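Local coordinates for sialidase B (Streptococcus pneumoniae serotype 4, PDB 4XJU), which cleaves terminal sialic acid residues from glycans, hydrolysing alpha-2,3, alpha-2,6 and alpha-2,8 glycosidic linkages as a family 33 exo-sialidase, at the 19D site. Sequence-based numbering; all coordinates share one arbitrary frame.

The 19D site. Residues 207-208, 226, 232, 288-289, 306, 314, 451, 501, 503, 519, 581, 615, 636. With 19D ((1R,2R,3R,4R,5R,7R)-2-(acetylamino)-7-[(1R)-1,2-dihydroxyethyl]-4-fluoro-3-hydroxy-6,8-dioxabicyclo[3.2.1]octane-5-carboxylic acid), chain B.
The 19D carboxylate sits at the centre of the arginine triad typical of sialidases, in the active site of the propeller-fold catalytic domain. Arg581 meets it squarely: its extended chain brings Arg581 NH1 to 19D O1B at 2.9 Å, almost straight at 178°, and NH2 to O1A, with Trp636 CE3 near the rim of one guanidinium face and Tyr615 CD1 near that of the other. Arg519, also extended, puts both terminal nitrogens on O1A in its own plane, with Thr501 CB centred over one face.

Arg207 takes a more crooked path. Its CB lies near the rim of an Arg226 guanidinium face; CG is anti to the carbonyl carbon, and the chain bends at chi2 (-149°) and chi3 (58°). Arg207 CZ comes within 3.5 Å of 19D F1, Arg207 NH1 reaches 19D O1B at 3.0 Å while passing F1, and NH2 also bonds O1B while lying over the rim of the Tyr615 ring. Each carboxylate oxygen thus accepts three N-H bonds.

Under the sugar, the nucleophile Tyr615 sets its OH 3.3 Å beneath 19D C2, the anomeric carbon, close to the pyranose ring oxygen O6, and donates to the syn lone pair of Glu503 OE1. Arg519 NH1 pairs with Glu503 OE2; Glu503 may take the phenol proton as a base, while nearby arginines may stabilise the phenolate. Asp289 divides its carboxylate, OD1 taking the O4 hydroxyl and Asp289 OD2 the acetamido 19D N5 from above its plane at 2.8 Å. Arg226 NH2 also donates to O4. Asn314 ND2 and a water bind acetamide O10, the water linking it to the proton acceptor Asp232, while Tyr451 touches methyl C11. 19D is a fluorinated analogue of 2,7-anhydro-Neu5Ac, NanB's intramolecular trans-sialidase product; the enzyme holds the sialyl unit by carboxylate and acetamido group, C2 over Tyr615.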
loop_
_atom_site.group_PDB
_atom_site.type_symbol
_atom_site.label_atom_id
_atom_site.label_comp_id
_atom_site.label_asym_id
_atom_site.label_seq_id
_atom_site.Cartn_x
_atom_site.Cartn_y
_atom_site.Cartn_z
ATOM N N ARG A 207 -1.615 1.660 1.429
ATOM C CA ARG A 207 -0.579 0.689 1.743
ATOM C C ARG A 207 -1.178 -0.384 2.637
ATOM O O ARG A 207 -2.268 -0.213 3.186
ATOM C CB ARG A 207 0.615 1.359 2.461
ATOM C CG ARG A 207 1.666 2.043 1.550
ATOM C CD ARG A 207 3.071 1.989 2.179
ATOM N NE ARG A 207 3.500 0.610 2.433
ATOM C CZ ARG A 207 4.558 0.272 3.167
ATOM N NH1 ARG A 207 5.331 1.212 3.713
ATOM N NH2 ARG A 207 4.853 -1.013 3.347
ATOM N N ILE A 208 -0.446 -1.483 2.784
ATOM C CA ILE A 208 -0.798 -2.545 3.728
ATOM C C ILE A 208 -2.125 -3.259 3.383
ATOM O O ILE A 208 -3.064 -3.268 4.181
ATOM C CB ILE A 208 -0.835 -2.035 5.192
ATOM C CG1 ILE A 208 0.259 -0.982 5.457
ATOM C CG2 ILE A 208 -0.669 -3.194 6.153
ATOM C CD1 ILE A 208 1.694 -1.459 5.163
ATOM N N ARG A 226 -3.985 6.078 3.318
ATOM C CA ARG A 226 -2.968 7.010 3.812
ATOM C C ARG A 226 -3.087 8.373 3.141
ATOM O O ARG A 226 -2.925 8.499 1.927
ATOM C CB ARG A 226 -1.556 6.415 3.628
ATOM C CG ARG A 226 -1.346 5.103 4.402
ATOM C CD ARG A 226 0.128 4.769 4.610
ATOM N NE ARG A 226 0.285 3.588 5.474
ATOM C CZ ARG A 226 1.452 3.063 5.842
ATOM N NH1 ARG A 226 2.593 3.600 5.431
ATOM N NH2 ARG A 226 1.469 1.994 6.626
ATOM N N ASP A 232 4.235 6.094 7.011
ATOM C CA ASP A 232 3.597 5.454 8.164
ATOM C C ASP A 232 3.323 6.523 9.220
ATOM O O ASP A 232 3.828 7.643 9.122
ATOM C CB ASP A 232 4.479 4.337 8.751
ATOM C CG ASP A 232 5.874 4.818 9.118
ATOM O OD1 ASP A 232 6.518 5.489 8.282
ATOM O OD2 ASP A 232 6.339 4.524 10.242
ATOM N N ILE A 288 -3.205 2.113 11.706
ATOM C CA ILE A 288 -2.187 1.583 10.799
ATOM C C ILE A 288 -2.046 0.081 11.001
ATOM O O ILE A 288 -2.142 -0.386 12.130
ATOM C CB ILE A 288 -0.823 2.322 11.000
ATOM C CG1 ILE A 288 0.270 1.755 10.097
ATOM C CG2 ILE A 288 -0.371 2.297 12.467
ATOM C CD1 ILE A 288 1.501 2.640 10.084
ATOM N N ASP A 289 -1.845 -0.653 9.907
ATOM C CA ASP A 289 -1.639 -2.110 9.913
ATOM C C ASP A 289 -2.852 -2.895 10.416
ATOM O O ASP A 289 -2.936 -3.223 11.596
ATOM C CB ASP A 289 -0.404 -2.495 10.740
ATOM C CG ASP A 289 0.885 -2.005 10.129
ATOM O OD1 ASP A 289 0.857 -1.541 8.976
ATOM O OD2 ASP A 289 1.935 -2.080 10.813
ATOM N N ASP A 306 -3.524 -1.182 14.549
ATOM C CA ASP A 306 -2.882 -0.348 15.558
ATOM C C ASP A 306 -3.587 0.992 15.597
ATOM O O ASP A 306 -4.118 1.451 14.578
ATOM C CB ASP A 306 -1.403 -0.073 15.242
ATOM C CG ASP A 306 -0.573 -1.335 15.035
ATOM O OD1 ASP A 306 -0.899 -2.422 15.569
ATOM O OD2 ASP A 306 0.446 -1.230 14.309
ATOM N N ASN A 314 5.338 4.759 15.349
ATOM C CA ASN A 314 6.214 3.813 16.036
ATOM C C ASN A 314 7.500 4.492 16.515
ATOM O O ASN A 314 8.059 4.107 17.541
ATOM C CB ASN A 314 6.504 2.562 15.189
ATOM C CG ASN A 314 7.646 2.761 14.215
ATOM O OD1 ASN A 314 8.816 2.780 14.609
ATOM N ND2 ASN A 314 7.317 2.883 12.929
ATOM N N TYR A 451 2.792 -4.701 18.140
ATOM C CA TYR A 451 2.391 -4.236 16.823
ATOM C C TYR A 451 1.682 -5.349 16.074
ATOM O O TYR A 451 2.195 -6.463 15.949
ATOM C CB TYR A 451 3.610 -3.749 16.040
ATOM C CG TYR A 451 4.173 -2.473 16.606
ATOM C CD1 TYR A 451 3.587 -1.252 16.308
ATOM C CD2 TYR A 451 5.276 -2.489 17.446
ATOM C CE1 TYR A 451 4.087 -0.071 16.827
ATOM C CE2 TYR A 451 5.793 -1.306 17.975
ATOM C CZ TYR A 451 5.186 -0.102 17.659
ATOM O OH TYR A 451 5.657 1.101 18.157
ATOM N N THR A 501 11.059 -5.897 12.735
ATOM C CA THR A 501 9.681 -5.725 12.311
ATOM C C THR A 501 9.195 -7.118 11.944
ATOM O O THR A 501 9.155 -7.482 10.772
ATOM C CB THR A 501 9.606 -4.773 11.109
ATOM O OG1 THR A 501 10.237 -3.535 11.463
ATOM C CG2 THR A 501 8.160 -4.494 10.714
ATOM N N GLU A 503 6.806 -9.072 11.206
ATOM C CA GLU A 503 5.462 -9.275 10.673
ATOM C C GLU A 503 5.272 -10.749 10.333
ATOM O O GLU A 503 6.037 -11.335 9.550
ATOM C CB GLU A 503 5.223 -8.365 9.465
ATOM C CG GLU A 503 5.241 -6.872 9.834
ATOM C CD GLU A 503 5.582 -5.975 8.659
ATOM O OE1 GLU A 503 5.186 -4.778 8.676
ATOM O OE2 GLU A 503 6.241 -6.459 7.708
ATOM N N ARG A 519 8.793 -12.102 8.880
ATOM C CA ARG A 519 9.870 -11.196 8.471
ATOM C C ARG A 519 10.926 -11.128 9.557
ATOM O O ARG A 519 10.607 -11.139 10.755
ATOM C CB ARG A 519 9.272 -9.798 8.258
ATOM C CG ARG A 519 10.251 -8.668 7.964
ATOM C CD ARG A 519 9.459 -7.395 7.688
ATOM N NE ARG A 519 10.282 -6.185 7.668
ATOM C CZ ARG A 519 9.790 -4.979 7.414
ATOM N NH1 ARG A 519 8.487 -4.833 7.162
ATOM N NH2 ARG A 519 10.592 -3.922 7.420
ATOM N N ARG A 581 12.647 -4.135 -2.517
ATOM C CA ARG A 581 11.319 -4.757 -2.534
ATOM C C ARG A 581 10.901 -4.869 -3.980
ATOM O O ARG A 581 10.225 -3.988 -4.519
ATOM C CB ARG A 581 10.314 -3.934 -1.716
ATOM C CG ARG A 581 10.690 -3.917 -0.223
ATOM C CD ARG A 581 9.671 -3.234 0.648
ATOM N NE ARG A 581 9.874 -3.602 2.053
ATOM C CZ ARG A 581 9.329 -2.969 3.081
ATOM N NH1 ARG A 581 8.540 -1.924 2.864
ATOM N NH2 ARG A 581 9.567 -3.388 4.313
ATOM N N TYR A 615 4.534 -5.148 0.237
ATOM C CA TYR A 615 3.557 -5.868 1.059
ATOM C C TYR A 615 2.502 -6.492 0.158
ATOM O O TYR A 615 2.217 -5.983 -0.929
ATOM C CB TYR A 615 2.877 -4.950 2.082
ATOM C CG TYR A 615 3.700 -4.603 3.306
ATOM C CD1 TYR A 615 5.039 -4.251 3.202
ATOM C CD2 TYR A 615 3.119 -4.571 4.562
ATOM C CE1 TYR A 615 5.788 -3.907 4.338
ATOM C CE2 TYR A 615 3.848 -4.220 5.690
ATOM C CZ TYR A 615 5.172 -3.885 5.573
ATOM O OH TYR A 615 5.868 -3.542 6.707
ATOM N N TRP A 636 9.892 0.680 0.436
ATOM C CA TRP A 636 11.009 1.048 1.309
ATOM C C TRP A 636 11.776 2.211 0.687
ATOM O O TRP A 636 12.165 3.155 1.378
ATOM C CB TRP A 636 11.952 -0.154 1.524
ATOM C CG TRP A 636 12.991 0.091 2.597
ATOM C CD1 TRP A 636 14.269 0.566 2.416
ATOM C CD2 TRP A 636 12.842 -0.108 4.012
ATOM N NE1 TRP A 636 14.914 0.670 3.631
ATOM C CE2 TRP A 636 14.053 0.265 4.629
ATOM C CE3 TRP A 636 11.784 -0.562 4.821
ATOM C CZ2 TRP A 636 14.257 0.185 6.010
ATOM C CZ3 TRP A 636 11.987 -0.634 6.203
ATOM C CH2 TRP A 636 13.207 -0.258 6.778
HETATM C C1 19D B . 7.565 -0.923 6.277
HETATM O O1A 19D B . 8.542 -1.672 6.583
HETATM O O1B 19D B . 7.305 -0.566 5.116
HETATM C C2 19D B . 6.702 -0.451 7.418
HETATM C C3 19D B . 5.210 -0.232 7.070
HETATM C C4 19D B . 4.287 -0.552 8.309
HETATM O O4 19D B . 3.027 0.090 8.102
HETATM C C5 19D B . 4.993 -0.001 9.663
HETATM N N5 19D B . 4.139 -0.289 10.807
HETATM C C6 19D B . 6.453 -0.494 9.681
HETATM O O6 19D B . 6.771 -1.317 8.557
HETATM C C7 19D B . 7.341 0.693 9.319
HETATM O O7 19D B . 7.288 0.771 7.864
HETATM C C8 19D B . 8.780 0.699 9.878
HETATM O O8 19D B . 9.575 -0.444 9.514
HETATM C C9 19D B . 8.778 0.806 11.401
HETATM O O9 19D B . 8.463 -0.443 12.018
HETATM C C10 19D B . 4.133 0.555 11.838
HETATM O O10 19D B . 4.824 1.570 11.855
HETATM C C11 19D B . 3.226 0.189 12.962
HETATM F F1 19D B . 5.091 0.762 6.604
HETATM O O HOH W 1 4.254 4.197 12.754
#